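PDB 4MEA: predicted protein from Acinetobacter sp. RUH2624, which is a secreted Cif-type epoxide hydrolase with an alpha/beta hydrolase fold, which opens epoxide rings by adding water. Local coordinates for residues 47-52 with 91-96; 151-156 with 264-269; 199-204 with 225-230. All coordinates share one frame; numbering follows the deposited sequence.

Interaction 1: residues 47-52 with 91-96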
loop_
_atom_site.group_PDB
_atom_site.type_symbol
_atom_site.label_atom_id
_atom_site.label_comp_id
_atom_site.label_asym_id
_atom_site.label_seq_id
_atom_site.Cartn_x
_atom_site.Cartn_y
_atom_site.Cartn_z
ATOM N N VAL A 47 1.654 -28.225 -13.513
ATOM C CA VAL A 47 0.617 -27.422 -12.862
ATOM C C VAL A 47 -0.730 -27.798 -13.455
ATOM O O VAL A 47 -0.918 -27.729 -14.677
ATOM C CB VAL A 47 0.850 -25.895 -13.040
ATOM C CG1 VAL A 47 -0.296 -25.091 -12.416
ATOM C CG2 VAL A 47 2.190 -25.472 -12.432
ATOM N N LYS A 48 -1.661 -28.218 -12.598
ATOM C CA LYS A 48 -3.005 -28.545 -13.055
ATOM C C LYS A 48 -3.858 -27.281 -13.199
ATOM O O LYS A 48 -4.217 -26.632 -12.204
ATOM C CB LYS A 48 -3.688 -29.551 -12.125
ATOM C CG LYS A 48 -4.969 -30.135 -12.732
ATOM C CD LYS A 48 -5.572 -31.220 -11.861
ATOM C CE LYS A 48 -4.716 -32.480 -11.874
ATOM N NZ LYS A 48 -5.391 -33.590 -11.143
ATOM N N LEU A 49 -4.168 -26.930 -14.442
ATOM C CA LEU A 49 -4.991 -25.753 -14.710
ATOM C C LEU A 49 -6.461 -26.124 -14.872
ATOM O O LEU A 49 -6.800 -27.143 -15.490
ATOM C CB LEU A 49 -4.509 -25.033 -15.975
ATOM C CG LEU A 49 -3.063 -24.540 -16.049
ATOM C CD1 LEU A 49 -2.773 -24.066 -17.458
ATOM C CD2 LEU A 49 -2.789 -23.428 -15.044
ATOM N N HIS A 50 -7.331 -25.302 -14.299
ATOM C CA HIS A 50 -8.762 -25.413 -14.557
ATOM C C HIS A 50 -9.138 -24.463 -15.691
ATOM O O HIS A 50 -8.628 -23.344 -15.779
ATOM C CB HIS A 50 -9.572 -25.092 -13.295
ATOM C CG HIS A 50 -11.047 -24.970 -13.533
ATOM N ND1 HIS A 50 -11.726 -23.776 -13.402
ATOM C CD2 HIS A 50 -11.975 -25.893 -13.887
ATOM C CE1 HIS A 50 -13.007 -23.970 -13.665
ATOM N NE2 HIS A 50 -13.184 -25.245 -13.965
ATOM N N TYR A 51 -10.021 -24.910 -16.571
ATOM C CA TYR A 51 -10.545 -24.015 -17.585
ATOM C C TYR A 51 -11.979 -24.381 -17.906
ATOM O O TYR A 51 -12.460 -25.453 -17.529
ATOM C CB TYR A 51 -9.677 -24.040 -18.845
ATOM C CG TYR A 51 -9.666 -25.360 -19.606
ATOM C CD1 TYR A 51 -10.454 -25.537 -20.742
ATOM C CD2 TYR A 51 -8.853 -26.413 -19.204
ATOM C CE1 TYR A 51 -10.443 -26.739 -21.455
ATOM C CE2 TYR A 51 -8.839 -27.626 -19.904
ATOM C CZ TYR A 51 -9.630 -27.772 -21.032
ATOM O OH TYR A 51 -9.623 -28.955 -21.732
ATOM N N VAL A 52 -12.647 -23.477 -18.604
ATOM C CA VAL A 52 -14.011 -23.665 -19.054
ATOM C C VAL A 52 -14.027 -23.336 -20.536
ATOM O O VAL A 52 -13.424 -22.352 -20.965
ATOM C CB VAL A 52 -14.970 -22.721 -18.286
ATOM C CG1 VAL A 52 -16.378 -22.780 -18.861
ATOM C CG2 VAL A 52 -14.964 -23.071 -16.802
ATOM N N ASP A 91 -8.278 -20.508 -15.607
ATOM C CA ASP A 91 -7.885 -19.995 -14.297
ATOM C C ASP A 91 -6.362 -19.860 -14.217
ATOM O O ASP A 91 -5.641 -20.832 -14.450
ATOM C CB ASP A 91 -8.357 -20.934 -13.180
ATOM C CG ASP A 91 -9.837 -20.813 -12.901
ATOM O OD1 ASP A 91 -10.446 -19.821 -13.361
ATOM O OD2 ASP A 91 -10.389 -21.703 -12.205
ATOM N N LEU A 92 -5.874 -18.665 -13.888
ATOM C CA LEU A 92 -4.425 -18.447 -13.758
ATOM C C LEU A 92 -3.803 -19.452 -12.805
ATOM O O LEU A 92 -4.422 -19.846 -11.811
ATOM C CB LEU A 92 -4.128 -17.038 -13.238
ATOM C CG LEU A 92 -4.155 -15.876 -14.233
ATOM C CD1 LEU A 92 -3.962 -14.534 -13.498
ATOM C CD2 LEU A 92 -3.077 -16.074 -15.301
ATOM N N PRO A 93 -2.559 -19.851 -13.083
ATOM C CA PRO A 93 -1.853 -20.748 -12.164
ATOM C C PRO A 93 -2.019 -20.288 -10.708
ATOM O O PRO A 93 -1.781 -19.119 -10.387
ATOM C CB PRO A 93 -0.396 -20.619 -12.611
ATOM C CG PRO A 93 -0.490 -20.310 -14.086
ATOM C CD PRO A 93 -1.713 -19.410 -14.207
ATOM N N GLY A 94 -2.443 -21.207 -9.845
ATOM C CA GLY A 94 -2.629 -20.914 -8.434
ATOM C C GLY A 94 -3.997 -20.371 -8.056
ATOM O O GLY A 94 -4.426 -20.522 -6.910
ATOM N N LEU A 95 -4.680 -19.735 -9.007
ATOM C CA LEU A 95 -5.948 -19.061 -8.734
ATOM C C LEU A 95 -7.165 -19.857 -9.199
ATOM O O LEU A 95 -7.039 -20.822 -9.957
ATOM C CB LEU A 95 -5.948 -17.672 -9.377
ATOM C CG LEU A 95 -4.760 -16.813 -8.941
ATOM C CD1 LEU A 95 -4.868 -15.401 -9.495
ATOM C CD2 LEU A 95 -4.663 -16.800 -7.413
ATOM N N GLY A 96 -8.349 -19.448 -8.753
ATOM C CA GLY A 96 -9.564 -20.167 -9.098
ATOM C C GLY A 96 -9.387 -21.624 -8.710
ATOM O O GLY A 96 -9.033 -21.926 -7.568
#
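H50 and D91 are joined twice, once by backbone and once by side chains. D91 N donates to H50 O at 2.9 Å. This bond continues the antiparallel pairing of strands 47-54 and 87-90 past the end of the second strand. The H50 imidazole then gives its ND1 hydrogen to D91 OD2 at 2.7 Å. OD2 lies close to the ring plane, but the ring meets the carboxylate from above, 59° out of the carboxylate plane. H50 CG is anti to the backbone N (chi1 171°), which brings the ND1 edge of the ring across to the D91 carboxylate.

OD2 also accepts from Q97 N, while OD1 accepts from W71 N. Three N-H groups therefore grip this buried carboxylate and fix its rotation. If it is ionised, its charge would favour a proton on H50 ND1. H50 NE2 bonds to S39 OG. The S98 hydroxyl links both segments, bonding to H50 N and D91 O.

Apolar contacts lie beside this network. L49 CD2 sits 4.0 Å from P93 CG and 3.9 Å from D91 O. V47 CG1 reaches P93 CB more loosely, at 4.5 Å.

L92 to L95 form a type II turn, closed by L95 N to L92 O at 2.8 Å. G94 has the positive phi of this turn (88°), and a CB there would jam against the preceding carbonyl. H65 NE2 bonds to L92 N. The D-x-P-G-x-G-x-S loop after a sheet strand is a familiar sequence feature of epoxide hydrolases with the alpha/beta hydrolase fold.

Interaction 2: residues 151-156 with 264-269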
loop_
_atom_site.group_PDB
_atom_site.type_symbol
_atom_site.label_atom_id
_atom_site.label_comp_id
_atom_site.label_asym_id
_atom_site.label_seq_id
_atom_site.Cartn_x
_atom_site.Cartn_y
_atom_site.Cartn_z
ATOM N N ILE A 151 -0.963 -16.289 -32.137
ATOM C CA ILE A 151 -1.865 -15.239 -31.672
ATOM C C ILE A 151 -2.038 -14.239 -32.813
ATOM O O ILE A 151 -1.081 -13.570 -33.217
ATOM C CB ILE A 151 -1.321 -14.500 -30.431
ATOM C CG1 ILE A 151 -0.816 -15.483 -29.373
ATOM C CG2 ILE A 151 -2.397 -13.575 -29.848
ATOM C CD1 ILE A 151 -1.915 -16.282 -28.682
ATOM N N LYS A 152 -3.257 -14.148 -33.333
ATOM C CA LYS A 152 -3.545 -13.284 -34.473
ATOM C C LYS A 152 -3.800 -11.841 -34.047
ATOM O O LYS A 152 -3.377 -10.899 -34.721
ATOM C CB LYS A 152 -4.756 -13.819 -35.240
ATOM C CG LYS A 152 -5.031 -13.103 -36.549
ATOM C CD LYS A 152 -6.152 -13.784 -37.311
ATOM C CE LYS A 152 -6.343 -13.168 -38.684
ATOM N NZ LYS A 152 -7.349 -13.922 -39.480
ATOM N N LYS A 153 -4.520 -11.687 -32.937
ATOM C CA LYS A 153 -4.824 -10.386 -32.348
ATOM C C LYS A 153 -4.878 -10.539 -30.832
ATOM O O LYS A 153 -5.251 -11.603 -30.323
ATOM C CB LYS A 153 -6.173 -9.864 -32.833
ATOM C CG LYS A 153 -6.294 -9.714 -34.336
ATOM C CD LYS A 153 -7.677 -9.224 -34.726
ATOM C CE LYS A 153 -7.776 -9.011 -36.230
ATOM N NZ LYS A 153 -9.087 -8.428 -36.616
ATOM N N ALA A 154 -4.535 -9.472 -30.117
ATOM C CA ALA A 154 -4.460 -9.516 -28.656
ATOM C C ALA A 154 -5.096 -8.287 -28.018
ATOM O O ALA A 154 -4.917 -7.169 -28.500
ATOM C CB ALA A 154 -3.013 -9.643 -28.200
ATOM N N VAL A 155 -5.826 -8.511 -26.927
ATOM C CA VAL A 155 -6.453 -7.433 -26.174
ATOM C C VAL A 155 -5.987 -7.517 -24.725
ATOM O O VAL A 155 -6.049 -8.587 -24.120
ATOM C CB VAL A 155 -7.992 -7.567 -26.180
ATOM C CG1 VAL A 155 -8.629 -6.393 -25.429
ATOM C CG2 VAL A 155 -8.519 -7.675 -27.602
ATOM N N PHE A 156 -5.519 -6.393 -24.184
ATOM C CA PHE A 156 -5.196 -6.279 -22.762
ATOM C C PHE A 156 -6.190 -5.309 -22.131
ATOM O O PHE A 156 -6.523 -4.276 -22.725
ATOM C CB PHE A 156 -3.759 -5.774 -22.574
ATOM C CG PHE A 156 -2.711 -6.691 -23.160
ATOM C CD1 PHE A 156 -2.143 -7.698 -22.392
ATOM C CD2 PHE A 156 -2.302 -6.546 -24.479
ATOM C CE1 PHE A 156 -1.175 -8.541 -22.928
ATOM C CE2 PHE A 156 -1.345 -7.391 -25.023
ATOM C CZ PHE A 156 -0.780 -8.387 -24.241
ATOM N N THR A 264 3.639 -6.731 -33.246
ATOM C CA THR A 264 3.486 -6.467 -34.676
ATOM C C THR A 264 2.133 -6.965 -35.187
ATOM O O THR A 264 1.796 -6.782 -36.352
ATOM C CB THR A 264 4.618 -7.127 -35.502
ATOM O OG1 THR A 264 4.591 -8.544 -35.307
ATOM C CG2 THR A 264 5.989 -6.604 -35.063
ATOM N N ILE A 265 1.371 -7.615 -34.315
ATOM C CA ILE A 265 0.004 -8.004 -34.635
ATOM C C ILE A 265 -0.914 -6.906 -34.116
ATOM O O ILE A 265 -0.510 -6.118 -33.257
ATOM C CB ILE A 265 -0.395 -9.334 -33.951
ATOM C CG1 ILE A 265 -0.357 -9.192 -32.429
ATOM C CG2 ILE A 265 0.500 -10.491 -34.414
ATOM C CD1 ILE A 265 -1.005 -10.375 -31.687
ATOM N N PRO A 266 -2.150 -6.842 -34.635
ATOM C CA PRO A 266 -3.094 -5.849 -34.125
ATOM C C PRO A 266 -3.317 -6.063 -32.628
ATOM O O PRO A 266 -3.440 -7.204 -32.174
ATOM C CB PRO A 266 -4.376 -6.153 -34.906
ATOM C CG PRO A 266 -3.898 -6.848 -36.161
ATOM C CD PRO A 266 -2.730 -7.663 -35.716
ATOM N N SER A 267 -3.356 -4.975 -31.871
ATOM C CA SER A 267 -3.570 -5.067 -30.436
ATOM C C SER A 267 -4.546 -3.992 -29.979
ATOM O O SER A 267 -4.744 -2.984 -30.661
ATOM C CB SER A 267 -2.249 -4.937 -29.688
ATOM O OG SER A 267 -1.663 -3.666 -29.903
ATOM N N MET A 268 -5.167 -4.223 -28.831
ATOM C CA MET A 268 -6.078 -3.250 -28.250
ATOM C C MET A 268 -5.814 -3.084 -26.761
ATOM O O MET A 268 -5.574 -4.071 -26.055
ATOM C CB MET A 268 -7.540 -3.669 -28.466
ATOM C CG MET A 268 -8.551 -2.739 -27.783
ATOM S SD MET A 268 -10.236 -2.901 -28.406
ATOM C CE MET A 268 -10.652 -4.570 -27.906
ATOM N N ALA A 269 -5.839 -1.830 -26.304
ATOM C CA ALA A 269 -5.979 -1.509 -24.891
ATOM C C ALA A 269 -7.439 -1.153 -24.664
ATOM O O ALA A 269 -7.970 -0.236 -25.289
ATOM C CB ALA A 269 -5.079 -0.348 -24.498
#
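V155 and M268 lie side by side on the same face of the sheet and point the same way. M268 runs out with CG anti to the backbone N, then bends at chi3 (66°). The bend lays CE against both V155 methyls, 3.7 Å from CG1 and 3.8 Å from CG2. Helix 307-323 packs over this pair through L319 and F322.

A154, F156, S267 and A269 face the other way. There helix 136-146 meets A154 and F156.

At the start of the pairing, I265 crosses I151 at a slant. Its CD1 touches I151 CG2 at 3.9 Å and A154 CB at 4.1 Å, a methyl tip resting against both. P266 also lies across K153, with its CB 4.1 Å from K153 CG. The K153 chain is extended beyond CG, and its NZ bonds to the backbone O of F322 and L323.

The backbones run parallel, with strand axes 11° apart. A154 uses both its N and its O. A154 N donates to P266 O at 3.3 Å, and M268 N donates to A154 O at 3.0 Å. F156 N then donates to M268 O at 3.0 Å.

The chemistry has two parts. Main-chain bonds set the parallel register inside the central sheet. Apolar side chains join that pairing to helices on both faces, and the lysine carries its charge out to the C-terminal end of helix 307-323.

Interaction 3: residues 199-204 with 225-230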
loop_
_atom_site.group_PDB
_atom_site.type_symbol
_atom_site.label_atom_id
_atom_site.label_comp_id
_atom_site.label_asym_id
_atom_site.label_seq_id
_atom_site.Cartn_x
_atom_site.Cartn_y
_atom_site.Cartn_z
ATOM N N ASP A 199 -10.027 -12.155 7.276
ATOM C CA ASP A 199 -11.363 -11.673 6.917
ATOM C C ASP A 199 -11.379 -11.270 5.447
ATOM O O ASP A 199 -11.281 -10.091 5.126
ATOM C CB ASP A 199 -11.759 -10.484 7.800
ATOM C CG ASP A 199 -13.247 -10.169 7.733
ATOM O OD1 ASP A 199 -13.918 -10.611 6.779
ATOM O OD2 ASP A 199 -13.742 -9.459 8.637
ATOM N N PRO A 200 -11.474 -12.263 4.544
ATOM C CA PRO A 200 -11.431 -11.968 3.104
ATOM C C PRO A 200 -12.623 -11.127 2.657
ATOM O O PRO A 200 -12.468 -10.268 1.797
ATOM C CB PRO A 200 -11.489 -13.357 2.452
ATOM C CG PRO A 200 -11.013 -14.311 3.523
ATOM C CD PRO A 200 -11.498 -13.711 4.821
ATOM N N ASN A 201 -13.799 -11.378 3.222
ATOM C CA ASN A 201 -14.979 -10.596 2.848
ATOM C C ASN A 201 -14.783 -9.097 3.132
ATOM O O ASN A 201 -15.161 -8.245 2.321
ATOM C CB ASN A 201 -16.242 -11.134 3.541
ATOM C CG ASN A 201 -17.517 -10.775 2.794
ATOM O OD1 ASN A 201 -17.468 -10.252 1.682
ATOM N ND2 ASN A 201 -18.664 -11.050 3.405
ATOM N N LEU A 202 -14.177 -8.783 4.271
ATOM C CA LEU A 202 -13.921 -7.392 4.641
ATOM C C LEU A 202 -13.007 -6.718 3.626
ATOM O O LEU A 202 -13.341 -5.656 3.082
ATOM C CB LEU A 202 -13.298 -7.309 6.047
ATOM C CG LEU A 202 -12.736 -5.959 6.511
ATOM C CD1 LEU A 202 -13.846 -4.914 6.587
ATOM C CD2 LEU A 202 -12.041 -6.102 7.871
ATOM N N PHE A 203 -11.850 -7.325 3.369
ATOM C CA PHE A 203 -10.894 -6.722 2.439
ATOM C C PHE A 203 -11.425 -6.604 1.013
ATOM O O PHE A 203 -11.381 -5.525 0.418
ATOM C CB PHE A 203 -9.544 -7.458 2.404
ATOM C CG PHE A 203 -8.554 -6.825 1.442
ATOM C CD1 PHE A 203 -7.768 -5.757 1.846
ATOM C CD2 PHE A 203 -8.457 -7.263 0.122
ATOM C CE1 PHE A 203 -6.886 -5.149 0.971
ATOM C CE2 PHE A 203 -7.566 -6.664 -0.761
ATOM C CZ PHE A 203 -6.779 -5.605 -0.335
ATOM N N PHE A 204 -11.896 -7.715 0.452
ATOM C CA PHE A 204 -12.340 -7.718 -0.939
ATOM C C PHE A 204 -13.627 -6.933 -1.200
ATOM O O PHE A 204 -13.771 -6.319 -2.262
ATOM C CB PHE A 204 -12.467 -9.148 -1.469
ATOM C CG PHE A 204 -11.142 -9.788 -1.815
ATOM C CD1 PHE A 204 -10.497 -9.479 -3.008
ATOM C CD2 PHE A 204 -10.549 -10.694 -0.954
ATOM C CE1 PHE A 204 -9.268 -10.066 -3.337
ATOM C CE2 PHE A 204 -9.326 -11.290 -1.276
ATOM C CZ PHE A 204 -8.691 -10.979 -2.468
ATOM N N GLU A 225 -19.629 -14.691 -3.909
ATOM C CA GLU A 225 -19.230 -15.532 -5.049
ATOM C C GLU A 225 -17.862 -15.156 -5.618
ATOM O O GLU A 225 -17.084 -16.033 -6.005
ATOM C CB GLU A 225 -20.278 -15.459 -6.159
ATOM C CG GLU A 225 -21.606 -16.040 -5.761
ATOM C CD GLU A 225 -22.619 -15.974 -6.879
ATOM O OE1 GLU A 225 -22.236 -15.600 -8.009
ATOM O OE2 GLU A 225 -23.795 -16.301 -6.625
ATOM N N LEU A 226 -17.579 -13.856 -5.674
ATOM C CA LEU A 226 -16.283 -13.368 -6.148
ATOM C C LEU A 226 -15.155 -13.609 -5.144
ATOM O O LEU A 226 -13.998 -13.787 -5.527
ATOM C CB LEU A 226 -16.359 -11.874 -6.481
ATOM C CG LEU A 226 -17.273 -11.573 -7.669
ATOM C CD1 LEU A 226 -17.443 -10.075 -7.868
ATOM C CD2 LEU A 226 -16.692 -12.231 -8.914
ATOM N N ILE A 227 -15.492 -13.617 -3.861
ATOM C CA ILE A 227 -14.474 -13.681 -2.816
ATOM C C ILE A 227 -14.156 -15.106 -2.366
ATOM O O ILE A 227 -13.020 -15.407 -1.988
ATOM C CB ILE A 227 -14.852 -12.779 -1.624
ATOM C CG1 ILE A 227 -14.935 -11.326 -2.106
ATOM C CG2 ILE A 227 -13.835 -12.931 -0.500
ATOM C CD1 ILE A 227 -15.556 -10.341 -1.104
ATOM N N GLU A 228 -15.148 -15.992 -2.434
ATOM C CA GLU A 228 -14.933 -17.390 -2.071
ATOM C C GLU A 228 -13.670 -17.983 -2.700
ATOM O O GLU A 228 -12.958 -18.751 -2.038
ATOM C CB GLU A 228 -16.168 -18.252 -2.393
ATOM C CG GLU A 228 -16.022 -19.734 -2.021
ATOM C CD GLU A 228 -15.466 -20.590 -3.149
ATOM O OE1 GLU A 228 -15.392 -20.106 -4.302
ATOM O OE2 GLU A 228 -15.107 -21.762 -2.881
ATOM N N PRO A 229 -13.372 -17.631 -3.968
ATOM C CA PRO A 229 -12.176 -18.217 -4.593
ATOM C C PRO A 229 -10.866 -17.699 -3.999
ATOM O O PRO A 229 -9.805 -18.276 -4.255
ATOM C CB PRO A 229 -12.297 -17.789 -6.063
ATOM C CG PRO A 229 -13.758 -17.520 -6.261
ATOM C CD PRO A 229 -14.196 -16.908 -4.952
ATOM N N TYR A 230 -10.952 -16.637 -3.200
ATOM C CA TYR A 230 -9.772 -15.999 -2.601
ATOM C C TYR A 230 -9.861 -16.027 -1.072
ATOM O O TYR A 230 -9.371 -15.124 -0.392
ATOM C CB TYR A 230 -9.655 -14.543 -3.083
ATOM C CG TYR A 230 -9.250 -14.427 -4.531
ATOM C CD1 TYR A 230 -7.904 -14.335 -4.893
ATOM C CD2 TYR A 230 -10.208 -14.429 -5.545
ATOM C CE1 TYR A 230 -7.522 -14.249 -6.226
ATOM C CE2 TYR A 230 -9.837 -14.342 -6.880
ATOM C CZ TYR A 230 -8.502 -14.251 -7.216
ATOM O OH TYR A 230 -8.135 -14.163 -8.540
#
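The F204 and Y230 rings meet at a slant, with planes 42° apart and centroids 5.5 Å apart. F203 CD2 lies over the centre of one F204 face, and P200 O lies at the ring edge, in plane. F204 CE2 comes 3.7 Å from Y230 CB. The ring of F67 also meets F204.

I227 reaches from its helix onto helix 200-211. The side chains of I227 and F204 run antiparallel, flank to flank. I227 CD1 packs tightly on F204 CB at 3.3 Å, while its CG2 branch rests 3.8 Å from P200 CB. CD1 also meets N201 OD1 at 3.4 Å. The amide of N201 is held at its other end, where ND2 bonds to S16 OG.

Helix 200-211 is capped just beside the contact: D199 OD1 accepts from L202 N at 3.1 Å. L202 and F203 pack on K194 and Q195 of the second subunit.

No hydrogen bond crosses between the segments. The two helices are probably part of the cap region, and the contact between the segments is almost wholly apolar packing. Y230 OH is satisfied by S69 O, but the buried Y230 O has no partner in the model, which may carry an energetic cost.

From the N terminus, interaction 1 closes first. It ties strand 47-54 to the loop after strand 87-90, some 40 residues on. Interaction 2 opens later, at strand 151-157, and closes at strand 267-272. Interaction 3 opens and closes within that long, mostly helical excursion, joining helix 200-211 to the end of helix 220-227. No loops cross. Interactions 1 and 2 both reach the central sheet but do not touch. Interaction 3 lies on the opposite side of the chain's centre from interaction 2. It does touch interaction 1: L95 CD1 is 3.6 Å from Y230 OH, where the 91-96 loop meets the inserted helices.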